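Local coordinates for protein deoxyhypusine hydroxylase (Homo sapiens, PDB 4D50) that hydroxylates the deoxyhypusine residue of translation factor eIF-5A, using a diiron centre and molecular oxygen, to complete its hypusine, at residues A[59-64]-A[243-248]; A[69-74]-A[141-146]; A[93-98]-A[210-215]. All blocks are in the same frame, centred on the assembly; numbering follows the deposited sequence.

Overall arrangement
Interactions 1 and 3 hold the two iron ions of the active site. Their centres lie about 9 Å apart, and they share the peroxide and one bridging water. The irons, one in each contact, are 3.8 Å apart, FE of chain D to FE of chain C. The two contacts also touch through protein: H61 packs on E95, and E246 packs on H212. Along the chain, 93-98/210-215 is nested inside 59-64/243-248. Interaction 2 lies nearer the surface, its centre about 22 Å from that of interaction 1 and about 18 Å from that of interaction 3. It joins the C-terminal end of helix 57-70, which also supplies H61, to a loop.

Interaction 1. Residues A[59-64]-A[243-248]; sequences LKHELA and VRHECA. With FE (Fe (III) ion), chain D; PER (peroxide ion), chain E.
H61 and H245 reach toward each other from opposite directions and meet at one iron ion. H61 NE2 and H245 NE2 are 3.3 Å apart, yet neither bonds to the other, since both bind the metal. The bonds run from H61 NE2 to iron at 2.3 Å and from H245 NE2 to iron at 2.2 Å. The ring planes stand at 84°, an oblique pair. E246 supplies the third protein ligand. Its chain bends at chi2 (62°), which turns the carboxylate back to the metal, and E246 OE1 binds the iron at 2.1 Å. E246 OE1 lies across the iron from H61 NE2. Peroxide O2 and two waters complete six ligands. Peroxide O2 sits in the plane of the H245 ring, at its edge, 3.0 Å from H245 NE2. Water 1 lies across the iron from the peroxide. Water 1 also donates a hydrogen bond to E246 OE2 at 2.7 Å, so both oxygens of this carboxylate are used. Water 2 lies across from H245. The outer ring nitrogens are held too. ND1 of H61 is hydrogen-bonded to the backbone O of L58, and ND1 of H245 to OG of S277. These second-shell bonds are likely to limit the turning of the rings and to keep NE2 aimed at the iron. The contact is buried between helix 57-70 and helix 241-254. Helix 90-103 touches both histidines through M91, and helix 208-221 packs against E246 through H212 and Y216.

Interaction 2. Residues A[69-74]-A[141-146]; sequences QMQDAR and GGEPAA. With GAI (guanidine), chain I.
Q71 and E143 start alike, with CG beside the backbone N, and part at chi2. Q71 is extended there (-164°), which carries its amide out to the loop. E143 is folded (-69°), which presents OE2 to the glutamine. The two come from opposite directions. Q71 NE2 donates to E143 OE2 at 3.0 Å, with a bent N-H...O angle of 141°. The acceptor lies in the amide plane of Q71. The donor, in contrast, stands above the carboxylate plane of E143. The two flat groups are therefore turned well away from parallel. Each end has a second partner. Q71 NE2 is also hydrogen-bonded to the backbone O of A102, and E143 OE2 forms a salt bridge with R133 of helix 121-140. The amide therefore ties together three parts of the chain. Q71 itself has positive phi and ends the helical run of helix 57-70. E143 lies in the loop that follows helix 121-140. Beyond Q71 the chain turns at D72. CG of D72 lies opposite its backbone N, which swings the carboxylate round toward R74. The backbone N of R74 donates to D72 OD1 at 3.0 Å, meeting it on the anti side and somewhat out of the carboxylate plane. Replacing D72 by an alanine removes this acceptor, which would probably leave the backbone N of R74 without its mate and the turn less firmly held. A guanidine molecule lies beside D72 and R74, but its exact place is doubtful. D72 to R74 is an Asx turn. It lies within the first HEAT-like repeat, where the chain leaves helix 57-70 and leads on to helix 76-84.

Interaction 3. Residues A[93-98]-A[210-215]; sequences RHEAGE and FRHEVG. With FE (Fe (III) ion), chain C; PER (peroxide ion), chain E.
The helix segments carrying H94 and H212 cross at -71°, with their axes 13.6 Å apart. That gap is spanned by side chains and an iron ion. H94 and H212 come from opposite directions, and their NE2 atoms lie 3.2 Å apart, each bound to the metal. The bond lengths to iron are 2.2 Å from H94 NE2 and 2.3 Å from H212 NE2. The rings are almost perpendicular. E95 adds OE1 at 2.1 Å to the iron, across the metal from H212. A fold at chi2 (66°) lays the E95 carboxylate against the iron. Peroxide O1 and two waters fill the other positions, and peroxide O1 lies in the plane of the H94 ring, at its edge. ND1 of H94 is hydrogen-bonded to OG1 of T126, and ND1 of H212 to the backbone O of L209, which probably steadies both rings. Beside the metal, E98 meets E213, their carboxylate planes 49° apart. E98 OE1 and E213 OE1 are 4.0 Å apart. Water 4 lies between the two groups, 2.6 Å from E98 OE2 and 3.0 Å from E213 OE2, and probably eases their like charges. Metal-bound water 3 is near both E95 OE2 and E98 OE1. This is the second half of a peroxo-diiron site. Two histidines and a glutamate hold the iron, set on helices of two HEAT-like repeats that face each other.

Interaction 1. Residues A[59-64]-A[243-248]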
ATOM      1  N   LEU A  59      -9.455   2.565   6.005  1.00  9.56           N
ATOM      2  CA  LEU A  59      -9.874   1.167   5.900  1.00 10.70           C
ATOM      3  C   LEU A  59     -10.148   0.809   4.440  1.00  9.63           C
ATOM      4  O   LEU A  59      -9.673  -0.187   3.948  1.00  9.38           O
ATOM      5  CB  LEU A  59     -11.089   0.893   6.795  1.00 10.92           C
ATOM      6  CG  LEU A  59     -11.532  -0.569   6.768  1.00 11.95           C
ATOM      7  CD1 LEU A  59     -10.528  -1.577   7.271  1.00 13.10           C
ATOM      8  CD2 LEU A  59     -12.848  -0.648   7.610  1.00 13.49           C
ATOM      9  N   LYS A  60     -10.885   1.658   3.713  1.00  9.30           N
ATOM     10  CA  LYS A  60     -11.285   1.318   2.345  1.00  9.75           C
ATOM     11  C   LYS A  60     -10.109   1.105   1.382  1.00 10.25           C
ATOM     12  O   LYS A  60     -10.120   0.205   0.552  1.00 11.10           O
ATOM     13  CB  LYS A  60     -12.196   2.374   1.771  1.00 10.86           C
ATOM     14  CG  LYS A  60     -13.618   2.363   2.316  1.00 11.46           C
ATOM     15  CD  LYS A  60     -14.522   3.325   1.539  1.00 13.32           C
ATOM     16  CE  LYS A  60     -14.200   4.760   1.840  1.00 15.14           C
ATOM     17  NZ  LYS A  60     -15.183   5.727   1.306  1.00 18.34           N
ATOM     18  N   HIS A  61      -9.093   1.903   1.531  1.00 12.20           N
ATOM     19  CA  HIS A  61      -7.907   1.766   0.695  1.00 11.90           C
ATOM     20  C   HIS A  61      -7.108   0.517   1.060  1.00 12.32           C
ATOM     21  O   HIS A  61      -6.542  -0.134   0.159  1.00 11.77           O
ATOM     22  CB  HIS A  61      -7.124   3.072   0.671  1.00 12.80           C
ATOM     23  CG  HIS A  61      -5.851   3.037   1.457  1.00 13.46           C
ATOM     24  ND1 HIS A  61      -5.817   2.840   2.817  1.00 14.53           N
ATOM     25  CD2 HIS A  61      -4.564   3.117   1.035  1.00 13.65           C
ATOM     26  CE1 HIS A  61      -4.542   2.890   3.217  1.00 14.12           C
ATOM     27  NE2 HIS A  61      -3.767   3.015   2.140  1.00 13.47           N
ATOM     28  N   GLU A  62      -7.157   0.084   2.321  1.00 11.19           N
ATOM     29  CA  GLU A  62      -6.509  -1.204   2.729  1.00 11.79           C
ATOM     30  C   GLU A  62      -7.278  -2.421   2.092  1.00 10.66           C
ATOM     31  O   GLU A  62      -6.702  -3.462   1.714  1.00  9.12           O
ATOM     32  CB  GLU A  62      -6.492  -1.307   4.222  1.00 14.51           C
ATOM     33  CG  GLU A  62      -5.249  -1.900   4.857  1.00 19.21           C
ATOM     34  CD  GLU A  62      -4.083  -0.926   4.811  1.00 23.37           C
ATOM     35  OE1 GLU A  62      -4.223   0.242   5.226  1.00 31.92           O
ATOM     36  OE2 GLU A  62      -3.066  -1.322   4.222  1.00 30.32           O
ATOM     37  N   LEU A  63      -8.578  -2.262   2.014  1.00  9.05           N
ATOM     38  CA  LEU A  63      -9.388  -3.287   1.352  1.00  8.88           C
ATOM     39  C   LEU A  63      -8.865  -3.464  -0.019  1.00  8.72           C
ATOM     40  O   LEU A  63      -8.742  -4.594  -0.536  1.00 10.55           O
ATOM     41  CB  LEU A  63     -10.854  -2.924   1.275  1.00  8.61           C
ATOM     42  CG  LEU A  63     -11.572  -2.519   2.568  1.00  8.73           C
ATOM     43  CD1 LEU A  63     -12.951  -2.041   2.225  1.00  8.85           C
ATOM     44  CD2 LEU A  63     -11.644  -3.687   3.491  1.00  9.00           C
ATOM     45  N   ALA A  64      -8.740  -2.342  -0.716  1.00  8.77           N
ATOM     46  CA  ALA A  64      -8.292  -2.449  -2.132  1.00  8.20           C
ATOM     47  C   ALA A  64      -6.873  -3.000  -2.194  1.00  8.72           C
ATOM     48  O   ALA A  64      -6.589  -3.842  -3.073  1.00  9.42           O
ATOM     49  CB  ALA A  64      -8.327  -1.087  -2.849  1.00  8.64           C
ATOM     50  N   VAL A 243       0.550  10.860   2.104  1.00 10.07           N
ATOM     51  CA  VAL A 243       1.979  10.693   2.402  1.00  9.88           C
ATOM     52  C   VAL A 243       2.219  10.622   3.939  1.00  9.62           C
ATOM     53  O   VAL A 243       2.966   9.741   4.447  1.00  7.99           O
ATOM     54  CB  VAL A 243       2.835  11.870   1.900  1.00  9.99           C
ATOM     55  CG1 VAL A 243       4.271  11.693   2.294  1.00 10.21           C
ATOM     56  CG2 VAL A 243       2.707  11.981   0.333  1.00 10.87           C
ATOM     57  N   ARG A 244       1.552  11.508   4.640  1.00 10.31           N
ATOM     58  CA  ARG A 244       1.732  11.487   6.085  1.00  9.94           C
ATOM     59  C   ARG A 244       1.220  10.183   6.702  1.00  9.66           C
ATOM     60  O   ARG A 244       1.869   9.593   7.568  1.00 10.37           O
ATOM     61  CB  ARG A 244       1.092  12.677   6.751  1.00 11.02           C
ATOM     62  CG  ARG A 244       1.594  14.065   6.295  1.00 10.45           C
ATOM     63  CD  ARG A 244       0.707  15.181   6.865  1.00 10.35           C
ATOM     64  NE  ARG A 244       0.881  15.141   8.296  1.00 10.16           N
ATOM     65  CZ  ARG A 244      -0.041  15.437   9.202  1.00 10.08           C
ATOM     66  NH1 ARG A 244      -1.278  15.762   8.856  1.00 10.54           N
ATOM     67  NH2 ARG A 244       0.294  15.252  10.440  1.00  9.80           N
ATOM     68  N   HIS A 245       0.094   9.702   6.211  1.00 10.12           N
ATOM     69  CA  HIS A 245      -0.406   8.347   6.634  1.00 11.27           C
ATOM     70  C   HIS A 245       0.581   7.215   6.360  1.00 10.37           C
ATOM     71  O   HIS A 245       0.802   6.347   7.229  1.00 10.35           O
ATOM     72  CB  HIS A 245      -1.769   8.030   6.022  1.00 12.44           C
ATOM     73  CG  HIS A 245      -1.816   6.711   5.356  1.00 12.82           C
ATOM     74  ND1 HIS A 245      -1.962   5.545   6.075  1.00 14.08           N
ATOM     75  CD2 HIS A 245      -1.820   6.363   4.049  1.00 14.93           C
ATOM     76  CE1 HIS A 245      -1.942   4.527   5.240  1.00 14.69           C
ATOM     77  NE2 HIS A 245      -1.947   4.994   4.005  1.00 14.47           N
ATOM     78  N   GLU A 246       1.232   7.214   5.176  1.00  9.76           N
ATOM     79  CA  GLU A 246       2.130   6.156   4.843  1.00 10.35           C
ATOM     80  C   GLU A 246       3.374   6.179   5.743  1.00  9.50           C
ATOM     81  O   GLU A 246       3.852   5.117   6.158  1.00 11.61           O
ATOM     82  CB  GLU A 246       2.488   6.246   3.333  1.00 11.38           C
ATOM     83  CG  GLU A 246       2.698   4.905   2.685  1.00 12.89           C
ATOM     84  CD  GLU A 246       1.474   4.040   2.714  1.00 12.80           C
ATOM     85  OE1 GLU A 246       0.423   4.431   2.214  1.00 15.69           O
ATOM     86  OE2 GLU A 246       1.596   2.945   3.295  1.00 17.41           O
ATOM     87  N   CYS A 247       3.820   7.386   6.051  1.00  9.62           N
ATOM     88  CA  CYS A 247       4.942   7.651   6.973  1.00  9.31           C
ATOM     89  C   CYS A 247       4.595   7.168   8.386  1.00  9.34           C
ATOM     90  O   CYS A 247       5.380   6.499   9.023  1.00  7.40           O
ATOM     91  CB  CYS A 247       5.365   9.103   6.918  1.00  9.91           C
ATOM     92  SG  CYS A 247       6.239   9.483   5.390  1.00 10.88           S
ATOM     93  N   ALA A 248       3.348   7.394   8.807  1.00 10.62           N
ATOM     94  CA  ALA A 248       2.907   6.944  10.094  1.00 10.92           C
ATOM     95  C   ALA A 248       2.899   5.389  10.147  1.00 11.43           C
ATOM     96  O   ALA A 248       3.340   4.755  11.135  1.00 12.84           O
ATOM     97  CB  ALA A 248       1.526   7.482  10.367  1.00 11.41           C
TER
HETATM   98 FE    FE D 302      -1.601   3.882   2.135  1.00 16.41          FE
HETATM   99  O1  PER E 303      -2.427   5.019  -0.253  1.00 21.40           O
HETATM  100  O2  PER E 303      -2.043   5.728   1.062  1.00 18.93           O
HETATM  101  O   HOH W   1      -0.981   2.113   3.208  1.00 13.42           O
HETATM  102  O   HOH W   2      -0.863   2.653   0.234  1.00 26.36           O

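Interaction 2. Residues A[69-74]-A[141-146]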
ATOM      1  N   GLN A  69      -3.148  -7.699  -3.605  1.00  8.37           N
ATOM      2  CA  GLN A  69      -2.123  -8.636  -3.154  1.00  8.40           C
ATOM      3  C   GLN A  69      -2.577 -10.088  -3.230  1.00  9.05           C
ATOM      4  O   GLN A  69      -1.707 -10.987  -3.399  1.00  9.60           O
ATOM      5  CB  GLN A  69      -1.680  -8.254  -1.705  1.00  8.59           C
ATOM      6  CG  GLN A  69      -1.092  -6.880  -1.629  1.00  8.53           C
ATOM      7  CD  GLN A  69       0.199  -6.729  -2.346  1.00  8.35           C
ATOM      8  OE1 GLN A  69       1.110  -7.446  -2.055  1.00 11.32           O
ATOM      9  NE2 GLN A  69       0.287  -5.762  -3.275  1.00  8.87           N
ATOM     10  N   MET A  70      -3.924 -10.291  -3.137  1.00  9.14           N
ATOM     11  CA  MET A  70      -4.564 -11.593  -3.248  1.00 10.33           C
ATOM     12  C   MET A  70      -4.434 -12.199  -4.648  1.00 10.68           C
ATOM     13  O   MET A  70      -4.484 -13.414  -4.822  1.00 10.26           O
ATOM     14  CB  MET A  70      -5.968 -11.513  -2.791  1.00 10.73           C
ATOM     15  CG  MET A  70      -6.092 -11.277  -1.280  1.00 12.24           C
ATOM     16  SD  MET A  70      -7.726 -10.754  -0.778  1.00 11.29           S
ATOM     17  CE  MET A  70      -8.509 -12.321  -0.618  1.00 12.89           C
ATOM     18  N   GLN A  71      -4.262 -11.337  -5.623  1.00 10.47           N
ATOM     19  CA  GLN A  71      -4.034 -11.709  -7.035  1.00 12.92           C
ATOM     20  C   GLN A  71      -5.154 -12.578  -7.639  1.00 13.85           C
ATOM     21  O   GLN A  71      -4.889 -13.401  -8.530  1.00 15.57           O
ATOM     22  CB  GLN A  71      -2.680 -12.311  -7.222  1.00 13.16           C
ATOM     23  CG  GLN A  71      -1.584 -11.229  -7.027  1.00 14.60           C
ATOM     24  CD  GLN A  71      -0.258 -11.687  -7.582  1.00 14.75           C
ATOM     25  OE1 GLN A  71       0.344 -12.604  -7.048  1.00 15.61           O
ATOM     26  NE2 GLN A  71       0.218 -11.010  -8.587  1.00 16.93           N
ATOM     27  N   ASP A  72      -6.368 -12.400  -7.117  1.00 14.15           N
ATOM     28  CA  ASP A  72      -7.501 -13.195  -7.507  1.00 13.93           C
ATOM     29  C   ASP A  72      -8.372 -12.386  -8.441  1.00 12.26           C
ATOM     30  O   ASP A  72      -8.989 -11.363  -8.109  1.00 11.79           O
ATOM     31  CB  ASP A  72      -8.226 -13.703  -6.287  1.00 15.33           C
ATOM     32  CG  ASP A  72      -9.226 -14.798  -6.608  1.00 15.43           C
ATOM     33  OD1 ASP A  72      -9.840 -14.749  -7.686  1.00 15.98           O
ATOM     34  OD2 ASP A  72      -9.384 -15.706  -5.740  1.00 18.00           O
ATOM     35  N   ALA A  73      -8.420 -12.844  -9.682  1.00 12.31           N
ATOM     36  CA  ALA A  73      -9.181 -12.128 -10.749  1.00 13.67           C
ATOM     37  C   ALA A  73     -10.653 -11.929 -10.380  1.00 12.88           C
ATOM     38  O   ALA A  73     -11.312 -11.101 -10.937  1.00 13.77           O
ATOM     39  CB  ALA A  73      -9.006 -12.877 -12.123  1.00 14.65           C
ATOM     40  N   ARG A  74     -11.150 -12.704  -9.444  1.00 13.82           N
ATOM     41  CA  ARG A  74     -12.547 -12.537  -8.958  1.00 15.74           C
ATOM     42  C   ARG A  74     -12.825 -11.148  -8.358  1.00 14.67           C
ATOM     43  O   ARG A  74     -13.948 -10.754  -8.255  1.00 15.45           O
ATOM     44  CB  ARG A  74     -12.984 -13.620  -7.985  1.00 21.04           C
ATOM     45  CG  ARG A  74     -13.146 -14.999  -8.653  1.00 25.81           C
ATOM     46  CD  ARG A  74     -14.120 -15.944  -7.924  1.00 32.48           C
ATOM     47  NE  ARG A  74     -15.425 -15.900  -8.562  1.00 36.75           N
ATOM     48  CZ  ARG A  74     -15.710 -16.531  -9.697  1.00 41.81           C
ATOM     49  NH1 ARG A  74     -14.777 -17.288 -10.289  1.00 42.50           N
ATOM     50  NH2 ARG A  74     -16.922 -16.397 -10.253  1.00 41.88           N
ATOM     51  N   GLY A 141       6.904 -12.650 -19.486  1.00 23.28           N
ATOM     52  CA  GLY A 141       6.272 -13.923 -19.332  1.00 21.71           C
ATOM     53  C   GLY A 141       5.850 -14.254 -17.906  1.00 24.58           C
ATOM     54  O   GLY A 141       5.617 -15.433 -17.575  1.00 27.36           O
ATOM     55  N   GLY A 142       5.693 -13.237 -17.062  1.00 21.40           N
ATOM     56  CA  GLY A 142       5.217 -13.443 -15.708  1.00 22.26           C
ATOM     57  C   GLY A 142       5.979 -12.567 -14.711  1.00 21.12           C
ATOM     58  O   GLY A 142       6.797 -11.725 -15.110  1.00 20.41           O
ATOM     59  N   GLU A 143       5.625 -12.741 -13.440  1.00 22.56           N
ATOM     60  CA  GLU A 143       6.128 -11.965 -12.337  1.00 25.49           C
ATOM     61  C   GLU A 143       7.615 -12.121 -12.318  1.00 27.07           C
ATOM     62  O   GLU A 143       8.138 -13.152 -12.791  1.00 26.36           O
ATOM     63  CB  GLU A 143       5.596 -12.508 -10.980  1.00 25.76           C
ATOM     64  CG  GLU A 143       4.116 -12.400 -10.732  1.00 27.32           C
ATOM     65  CD  GLU A 143       3.659 -10.971 -10.545  1.00 27.34           C
ATOM     66  OE1 GLU A 143       4.526 -10.057 -10.359  1.00 26.64           O
ATOM     67  OE2 GLU A 143       2.420 -10.773 -10.604  1.00 26.91           O
ATOM     68  N   PRO A 144       8.331 -11.114 -11.788  1.00 27.55           N
ATOM     69  CA  PRO A 144       9.762 -11.309 -11.662  1.00 28.97           C
ATOM     70  C   PRO A 144      10.097 -12.449 -10.663  1.00 28.06           C
ATOM     71  O   PRO A 144       9.183 -12.993  -9.998  1.00 24.10           O
ATOM     72  CB  PRO A 144      10.268  -9.942 -11.165  1.00 30.81           C
ATOM     73  CG  PRO A 144       9.077  -9.249 -10.599  1.00 32.92           C
ATOM     74  CD  PRO A 144       7.873  -9.803 -11.294  1.00 29.02           C
ATOM     75  N   ALA A 145      11.374 -12.856 -10.601  1.00 28.27           N
ATOM     76  CA  ALA A 145      11.779 -13.862  -9.622  1.00 26.58           C
ATOM     77  C   ALA A 145      11.485 -13.260  -8.264  1.00 26.99           C
ATOM     78  O   ALA A 145      11.556 -12.028  -8.077  1.00 27.97           O
ATOM     79  CB  ALA A 145      13.235 -14.201  -9.742  1.00 28.86           C
ATOM     80  N   ALA A 146      11.125 -14.115  -7.335  1.00 31.58           N
ATOM     81  CA  ALA A 146      10.788 -13.677  -6.012  1.00 29.22           C
ATOM     82  C   ALA A 146      12.033 -13.030  -5.387  1.00 30.17           C
ATOM     83  O   ALA A 146      13.134 -13.608  -5.362  1.00 28.85           O
ATOM     84  CB  ALA A 146      10.303 -14.858  -5.186  1.00 33.26           C
TER
HETATM   85  C   GAI I 407     -11.906 -17.017  -5.886  1.00 34.38           C
HETATM   86  N1  GAI I 407     -12.058 -17.070  -7.120  1.00 33.34           N
HETATM   87  N2  GAI I 407     -12.455 -16.008  -5.216  1.00 35.27           N
HETATM   88  N3  GAI I 407     -11.158 -17.939  -5.274  1.00 32.49           N

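Interaction 3. Residues A[93-98]-A[210-215]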
ATOM      1  N   ARG A  93      -9.173   5.410  -4.689  1.00 12.26           N
ATOM      2  CA  ARG A  93      -9.242   5.131  -6.111  1.00 12.12           C
ATOM      3  C   ARG A  93      -7.870   4.732  -6.596  1.00 10.51           C
ATOM      4  O   ARG A  93      -7.758   3.809  -7.427  1.00 10.29           O
ATOM      5  CB  ARG A  93      -9.815   6.359  -6.912  1.00 12.27           C
ATOM      6  CG  ARG A  93     -11.277   6.718  -6.515  1.00 12.31           C
ATOM      7  CD  ARG A  93     -11.792   7.949  -7.283  1.00 14.46           C
ATOM      8  NE  ARG A  93     -11.700   7.635  -8.706  1.00 14.40           N
ATOM      9  CZ  ARG A  93     -11.280   8.404  -9.699  1.00 13.27           C
ATOM     10  NH1 ARG A  93     -10.946   9.674  -9.522  1.00 13.19           N
ATOM     11  NH2 ARG A  93     -11.199   7.875 -10.919  1.00 14.73           N
ATOM     12  N   HIS A  94      -6.831   5.406  -6.104  1.00 11.04           N
ATOM     13  CA  HIS A  94      -5.445   5.055  -6.471  1.00 10.55           C
ATOM     14  C   HIS A  94      -5.210   3.604  -6.100  1.00  8.87           C
ATOM     15  O   HIS A  94      -4.715   2.778  -6.955  1.00  7.73           O
ATOM     16  CB  HIS A  94      -4.382   5.972  -5.825  1.00 10.60           C
ATOM     17  CG  HIS A  94      -3.324   5.231  -5.109  1.00 10.77           C
ATOM     18  ND1 HIS A  94      -2.319   4.535  -5.749  1.00 11.09           N
ATOM     19  CD2 HIS A  94      -3.131   5.063  -3.789  1.00 12.24           C
ATOM     20  CE1 HIS A  94      -1.577   3.935  -4.837  1.00 12.96           C
ATOM     21  NE2 HIS A  94      -2.043   4.255  -3.642  1.00 12.78           N
ATOM     22  N   GLU A  95      -5.583   3.243  -4.889  1.00  8.42           N
ATOM     23  CA  GLU A  95      -5.284   1.904  -4.395  1.00  8.59           C
ATOM     24  C   GLU A  95      -5.984   0.827  -5.245  1.00  8.19           C
ATOM     25  O   GLU A  95      -5.453  -0.255  -5.470  1.00  9.08           O
ATOM     26  CB  GLU A  95      -5.607   1.719  -2.887  1.00  8.82           C
ATOM     27  CG  GLU A  95      -4.723   0.729  -2.201  1.00  9.70           C
ATOM     28  CD  GLU A  95      -3.271   1.158  -2.125  1.00 10.71           C
ATOM     29  OE1 GLU A  95      -2.936   2.320  -1.690  1.00 11.56           O
ATOM     30  OE2 GLU A  95      -2.389   0.380  -2.610  1.00 13.43           O
ATOM     31  N   ALA A  96      -7.194   1.128  -5.663  1.00  7.63           N
ATOM     32  CA  ALA A  96      -7.985   0.162  -6.523  1.00  7.94           C
ATOM     33  C   ALA A  96      -7.247   0.060  -7.904  1.00  7.45           C
ATOM     34  O   ALA A  96      -7.162  -1.068  -8.426  1.00  6.40           O
ATOM     35  CB  ALA A  96      -9.450   0.616  -6.729  1.00  8.77           C
ATOM     36  N   GLY A  97      -6.778   1.169  -8.508  1.00  7.79           N
ATOM     37  CA  GLY A  97      -6.032   1.057  -9.746  1.00  8.25           C
ATOM     38  C   GLY A  97      -4.760   0.255  -9.624  1.00  9.10           C
ATOM     39  O   GLY A  97      -4.451  -0.597 -10.448  1.00  8.82           O
ATOM     40  N   GLU A  98      -3.984   0.570  -8.607  1.00  9.22           N
ATOM     41  CA  GLU A  98      -2.796  -0.269  -8.307  1.00  8.88           C
ATOM     42  C   GLU A  98      -3.123  -1.762  -8.138  1.00  9.11           C
ATOM     43  O   GLU A  98      -2.395  -2.606  -8.615  1.00  8.72           O
ATOM     44  CB  GLU A  98      -2.034   0.220  -7.044  1.00  9.79           C
ATOM     45  CG  GLU A  98      -0.770  -0.597  -6.782  1.00 11.02           C
ATOM     46  CD  GLU A  98       0.077  -0.092  -5.633  1.00 12.69           C
ATOM     47  OE1 GLU A  98       0.187   1.140  -5.463  1.00 13.28           O
ATOM     48  OE2 GLU A  98       0.710  -0.962  -4.994  1.00 15.46           O
ATOM     49  N   PHE A 210       4.451   9.303  -5.552  1.00  9.48           N
ATOM     50  CA  PHE A 210       5.858   8.940  -5.381  1.00 10.49           C
ATOM     51  C   PHE A 210       6.327   8.979  -3.943  1.00  9.84           C
ATOM     52  O   PHE A 210       6.918   7.977  -3.455  1.00  9.63           O
ATOM     53  CB  PHE A 210       6.735   9.887  -6.222  1.00 11.64           C
ATOM     54  CG  PHE A 210       8.247   9.678  -6.080  1.00 11.89           C
ATOM     55  CD1 PHE A 210       8.963  10.336  -5.075  1.00 11.81           C
ATOM     56  CD2 PHE A 210       8.950   8.865  -6.939  1.00 13.28           C
ATOM     57  CE1 PHE A 210      10.319  10.229  -4.981  1.00 11.85           C
ATOM     58  CE2 PHE A 210      10.336   8.654  -6.755  1.00 11.70           C
ATOM     59  CZ  PHE A 210      11.001   9.357  -5.800  1.00 12.72           C
ATOM     60  N   ARG A 211       6.049  10.068  -3.242  1.00 10.86           N
ATOM     61  CA  ARG A 211       6.476  10.204  -1.833  1.00 11.41           C
ATOM     62  C   ARG A 211       5.828   9.140  -0.957  1.00 10.82           C
ATOM     63  O   ARG A 211       6.423   8.604  -0.020  1.00 10.26           O
ATOM     64  CB  ARG A 211       6.121  11.586  -1.287  1.00 13.26           C
ATOM     65  CG  ARG A 211       7.058  12.620  -1.885  1.00 14.33           C
ATOM     66  CD  ARG A 211       7.024  13.962  -1.159  1.00 17.39           C
ATOM     67  NE  ARG A 211       5.716  14.512  -1.019  1.00 19.61           N
ATOM     68  CZ  ARG A 211       5.078  15.259  -1.950  1.00 26.56           C
ATOM     69  NH1 ARG A 211       5.629  15.452  -3.162  1.00 27.22           N
ATOM     70  NH2 ARG A 211       3.861  15.794  -1.671  1.00 24.44           N
ATOM     71  N   HIS A 212       4.580   8.871  -1.206  1.00 10.71           N
ATOM     72  CA  HIS A 212       3.894   7.882  -0.409  1.00  8.99           C
ATOM     73  C   HIS A 212       4.518   6.525  -0.583  1.00  8.62           C
ATOM     74  O   HIS A 212       4.635   5.769   0.362  1.00  7.22           O
ATOM     75  CB  HIS A 212       2.359   7.969  -0.670  1.00  9.74           C
ATOM     76  CG  HIS A 212       1.680   6.774  -1.251  1.00  9.37           C
ATOM     77  ND1 HIS A 212       1.804   6.433  -2.575  1.00  9.75           N
ATOM     78  CD2 HIS A 212       0.727   5.948  -0.752  1.00  9.31           C
ATOM     79  CE1 HIS A 212       1.112   5.346  -2.808  1.00 10.00           C
ATOM     80  NE2 HIS A 212       0.405   5.063  -1.742  1.00  9.60           N
ATOM     81  N   GLU A 213       4.849   6.188  -1.828  1.00  8.92           N
ATOM     82  CA  GLU A 213       5.521   4.951  -2.092  1.00  8.99           C
ATOM     83  C   GLU A 213       6.832   4.851  -1.363  1.00  7.67           C
ATOM     84  O   GLU A 213       7.183   3.763  -0.860  1.00  6.80           O
ATOM     85  CB  GLU A 213       5.682   4.746  -3.608  1.00 10.61           C
ATOM     86  CG  GLU A 213       5.947   3.313  -3.942  1.00 11.69           C
ATOM     87  CD  GLU A 213       4.754   2.379  -3.725  1.00 13.95           C
ATOM     88  OE1 GLU A 213       3.604   2.767  -4.022  1.00 15.28           O
ATOM     89  OE2 GLU A 213       5.014   1.238  -3.268  1.00 16.87           O
ATOM     90  N   VAL A 214       7.606   5.935  -1.370  1.00  6.81           N
ATOM     91  CA  VAL A 214       8.859   5.987  -0.590  1.00  7.39           C
ATOM     92  C   VAL A 214       8.616   5.623   0.856  1.00  6.83           C
ATOM     93  O   VAL A 214       9.330   4.782   1.457  1.00  6.50           O
ATOM     94  CB  VAL A 214       9.503   7.382  -0.733  1.00  7.25           C
ATOM     95  CG1 VAL A 214      10.715   7.554   0.199  1.00  7.93           C
ATOM     96  CG2 VAL A 214      10.005   7.550  -2.166  1.00  7.69           C
ATOM     97  N   GLY A 215       7.535   6.184   1.396  1.00  6.93           N
ATOM     98  CA  GLY A 215       7.086   5.932   2.801  1.00  7.32           C
ATOM     99  C   GLY A 215       6.824   4.418   2.987  1.00  7.56           C
ATOM    100  O   GLY A 215       7.265   3.801   3.927  1.00  8.73           O
TER
HETATM  101 FE    FE C 301      -1.343   3.626  -1.612  1.00 14.36          FE
HETATM  102  O1  PER E 303      -2.427   5.019  -0.253  1.00 21.40           O
HETATM  103  O2  PER E 303      -2.043   5.728   1.062  1.00 18.93           O
HETATM  104  O   HOH W   3      -0.051   2.129  -2.525  1.00 12.15           O
HETATM  105  O   HOH W   4       2.340  -0.172  -3.078  1.00 22.96           O
HETATM  106  O   HOH W   2      -0.863   2.653   0.234  1.00 26.36           O